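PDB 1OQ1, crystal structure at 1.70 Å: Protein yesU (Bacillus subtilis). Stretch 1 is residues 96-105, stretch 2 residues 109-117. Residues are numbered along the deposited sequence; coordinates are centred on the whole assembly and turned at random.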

# COMPACT_ATOMS: atom_id res chain seq x y z
N SER A 96 -12.44 5.86 -18.95
CA SER A 96 -13.78 5.33 -18.76
C SER A 96 -14.17 5.12 -17.30
O SER A 96 -15.34 4.98 -16.98
N LEU A 97 -13.17 5.11 -16.41
CA LEU A 97 -13.44 4.92 -14.99
C LEU A 97 -13.78 6.24 -14.30
O LEU A 97 -13.28 7.30 -14.67
N ARG A 98 -14.65 6.16 -13.29
CA ARG A 98 -15.04 7.35 -12.55
C ARG A 98 -13.83 8.04 -11.91
O ARG A 98 -12.88 7.38 -11.50
N LYS A 99 -13.88 9.36 -11.85
CA LYS A 99 -12.80 10.14 -11.26
C LYS A 99 -12.66 9.80 -9.79
O LYS A 99 -13.65 9.53 -9.11
N ARG A 100 -11.43 9.83 -9.30
CA ARG A 100 -11.16 9.53 -7.90
C ARG A 100 -10.44 10.73 -7.29
O ARG A 100 -9.63 11.38 -7.96
N THR A 101 -10.73 11.00 -6.02
CA THR A 101 -10.15 12.15 -5.33
C THR A 101 -9.57 11.84 -3.96
O THR A 101 -9.39 12.74 -3.14
N GLY A 102 -9.27 10.57 -3.70
CA GLY A 102 -8.71 10.21 -2.41
C GLY A 102 -9.75 9.93 -1.34
O GLY A 102 -9.40 9.67 -0.19
N THR A 103 -11.02 9.97 -1.72
CA THR A 103 -12.12 9.69 -0.78
C THR A 103 -12.30 8.17 -0.77
O THR A 103 -12.66 7.57 -1.78
N TYR A 104 -12.06 7.57 0.39
CA TYR A 104 -12.09 6.11 0.54
C TYR A 104 -13.15 5.30 -0.21
O TYR A 104 -12.82 4.32 -0.87
N PRO A 105 -14.44 5.68 -0.11
CA PRO A 105 -15.47 4.92 -0.81
C PRO A 105 -15.26 4.77 -2.31
O PRO A 105 -15.77 3.83 -2.93
N SER A 109 -15.72 0.95 -2.77
CA SER A 109 -17.08 0.81 -3.26
C SER A 109 -17.30 1.61 -4.55
O SER A 109 -18.34 2.26 -4.72
N GLY A 110 -16.32 1.56 -5.44
CA GLY A 110 -16.41 2.28 -6.70
C GLY A 110 -16.42 1.34 -7.89
O GLY A 110 -17.10 0.32 -7.86
N ASP A 111 -15.67 1.67 -8.94
CA ASP A 111 -15.64 0.81 -10.11
C ASP A 111 -14.28 0.15 -10.32
O ASP A 111 -13.89 -0.15 -11.45
N ILE A 112 -13.55 -0.08 -9.23
CA ILE A 112 -12.25 -0.74 -9.32
C ILE A 112 -12.18 -1.87 -8.32
O ILE A 112 -12.99 -1.95 -7.39
N ASN A 113 -11.21 -2.76 -8.52
CA ASN A 113 -10.96 -3.87 -7.61
C ASN A 113 -9.53 -3.66 -7.14
O ASN A 113 -8.73 -3.08 -7.87
N ALA A 114 -9.22 -4.12 -5.94
CA ALA A 114 -7.88 -3.98 -5.41
C ALA A 114 -7.77 -4.56 -4.02
O ALA A 114 -8.76 -4.67 -3.30
N LEU A 115 -6.55 -4.93 -3.65
CA LEU A 115 -6.26 -5.42 -2.32
C LEU A 115 -5.64 -4.20 -1.65
O LEU A 115 -4.91 -3.44 -2.29
N HIS A 116 -5.95 -3.97 -0.38
CA HIS A 116 -5.37 -2.84 0.33
C HIS A 116 -5.01 -3.24 1.75
O HIS A 116 -5.83 -3.78 2.49
N LEU A 117 -3.76 -2.97 2.11
CA LEU A 117 -3.24 -3.33 3.42
C LEU A 117 -2.87 -2.08 4.22
O LEU A 117 -1.97 -1.34 3.83

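What holds the centre of this contact together? Asp111 does, covered by the other stretch over 89 Å², more than any other residue here. Its CA-to-CB bond points toward stretch 1, and chi1 in the p well with chi2 near 10° brings the carboxylate up to the extended backbone of Leu97 and Arg98. There OD2 of Asp111 accepts a hydrogen bond from the backbone N of Arg98 at 2.8 Å, nearly straight at 173°. The same OD2 of Asp111 lies 3.5 Å from CA of Leu97.

How does Arg98, exposed and with its CA-to-CB bond pointing sideways, come to bury 64 Å²? Its side chain, with chi1 to chi3 in m, t and m, brings its end back to stretch 2. NH2 of Arg98 reaches 3.4 Å from C of Gly110, while CB of Asp111 lies over one face of the guanidinium. The salt bridge to Asp111 is long, with NH1 of Arg98 3.9 Å from OD2 of Asp111, and that oxygen sits well out of the guanidinium plane. It therefore rests on charge alone, with no N-H aimed at the oxygen; Arg98's own directional bond to this carboxylate comes from its backbone N.

What links the other carboxylate oxygen to stretch 1? Water 1 does. It lies 2.7 Å from OD1 of Asp111 and 2.8 Å from O of Arg98, both in position to accept from it, and it accepts from NH1 of Arg100 at 2.8 Å. The CA-to-CB bond of Arg100 points toward stretch 2, chi1 is m and chi2 t, and its NH1 also comes within 3.9 Å of CG2 of Ile112. Beside this polar cluster, the CA-to-CB bonds of Leu97 (m, t) and Ile112 (p, t) point toward each other's stretch, and the side chains make a loose apolar contact, CD1 of Leu97 to CG2 of Ile112 at 4.3 Å.

Where do the stretches meet away from Asp111? Pro105 buries 52 Å², and its carbonyl O accepts a hydrogen bond from N of Ser109 at 2.9 Å, a backbone link at the point where the chain leaves a helix. In the strand that begins at Ile112, the CA-to-CB bond of His116 points toward stretch 1, its chi1 of 33° lying between wells. The t rotamer of Tyr104 carries its hydroxyl to that ring, and OH of Tyr104 hydrogen-bonds ND1 of His116 at 3.0 Å. The two rings meet rim to rim, their planes at 88°, so the hydrogen bond runs between edges and no faces stack.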

# COMPACT_ATOMS: atom_id res chain seq x y z
CB SER A 96 -13.94 4.00 -19.51
OG SER A 96 -13.16 2.97 -18.92
CB LEU A 97 -12.22 4.29 -14.30
CG LEU A 97 -11.72 2.96 -14.86
CD1 LEU A 97 -10.46 2.54 -14.10
CD2 LEU A 97 -12.81 1.90 -14.72
CB ARG A 98 -16.07 6.99 -11.48
CG ARG A 98 -17.41 6.53 -12.04
CD ARG A 98 -18.52 6.61 -11.00
NE ARG A 98 -18.46 5.52 -10.02
CZ ARG A 98 -18.83 4.27 -10.26
NH1 ARG A 98 -19.29 3.93 -11.46
NH2 ARG A 98 -18.76 3.36 -9.30
CB LYS A 99 -13.09 11.64 -11.41
CG LYS A 99 -13.18 12.10 -12.86
CD LYS A 99 -13.79 13.49 -12.99
CE LYS A 99 -12.90 14.57 -12.40
NZ LYS A 99 -13.48 15.92 -12.67
CB ARG A 100 -10.31 8.26 -7.79
CG ARG A 100 -11.00 7.02 -8.35
CD ARG A 100 -10.12 5.80 -8.17
NE ARG A 100 -8.86 5.97 -8.88
CZ ARG A 100 -8.62 5.53 -10.11
NH1 ARG A 100 -9.55 4.86 -10.78
NH2 ARG A 100 -7.44 5.79 -10.68
CB THR A 101 -11.22 13.24 -5.15
OG1 THR A 101 -12.28 12.74 -4.31
CG2 THR A 101 -11.80 13.65 -6.49
CB THR A 103 -13.41 10.39 -1.23
OG1 THR A 103 -13.12 11.76 -1.54
CG2 THR A 103 -14.45 10.36 -0.12
CB TYR A 104 -12.08 5.73 2.02
CG TYR A 104 -11.49 4.36 2.31
CD1 TYR A 104 -10.56 3.78 1.45
CD2 TYR A 104 -11.82 3.67 3.47
CE1 TYR A 104 -9.97 2.55 1.74
CE2 TYR A 104 -11.23 2.43 3.78
CZ TYR A 104 -10.31 1.88 2.91
OH TYR A 104 -9.72 0.67 3.20
CB PRO A 105 -16.75 5.69 -0.47
CG PRO A 105 -16.46 6.20 0.90
CD PRO A 105 -15.04 6.71 0.75
CB SER A 109 -18.08 1.29 -2.19
OG SER A 109 -17.93 0.55 -0.98
CB ASP A 111 -16.06 1.57 -11.38
CG ASP A 111 -15.17 2.76 -11.67
OD1 ASP A 111 -14.11 2.91 -11.02
OD2 ASP A 111 -15.53 3.55 -12.58
CB ILE A 112 -11.08 0.23 -9.01
CG1 ILE A 112 -11.16 0.69 -7.55
CG2 ILE A 112 -11.11 1.42 -9.96
CD1 ILE A 112 -9.94 1.46 -7.08
CB ASN A 113 -11.03 -5.22 -8.31
CG ASN A 113 -12.45 -5.66 -8.59
OD1 ASN A 113 -13.36 -5.43 -7.79
ND2 ASN A 113 -12.65 -6.32 -9.73
CB ALA A 114 -7.48 -2.50 -5.38
CB LEU A 115 -5.26 -6.58 -2.37
CG LEU A 115 -5.85 -7.91 -2.87
CD1 LEU A 115 -4.75 -8.89 -3.23
CD2 LEU A 115 -6.75 -8.47 -1.78
CB HIS A 116 -6.26 -1.58 0.31
CG HIS A 116 -7.74 -1.85 0.32
ND1 HIS A 116 -8.60 -1.17 1.16
CD2 HIS A 116 -8.51 -2.64 -0.46
CE1 HIS A 116 -9.85 -1.53 0.88
NE2 HIS A 116 -9.82 -2.42 -0.09
CB LEU A 117 -2.02 -4.23 3.24
CG LEU A 117 -1.64 -5.19 4.37
CD1 LEU A 117 -0.54 -6.12 3.88
CD2 LEU A 117 -1.18 -4.42 5.59
O HOH W 1 -12.33 4.84 -10.55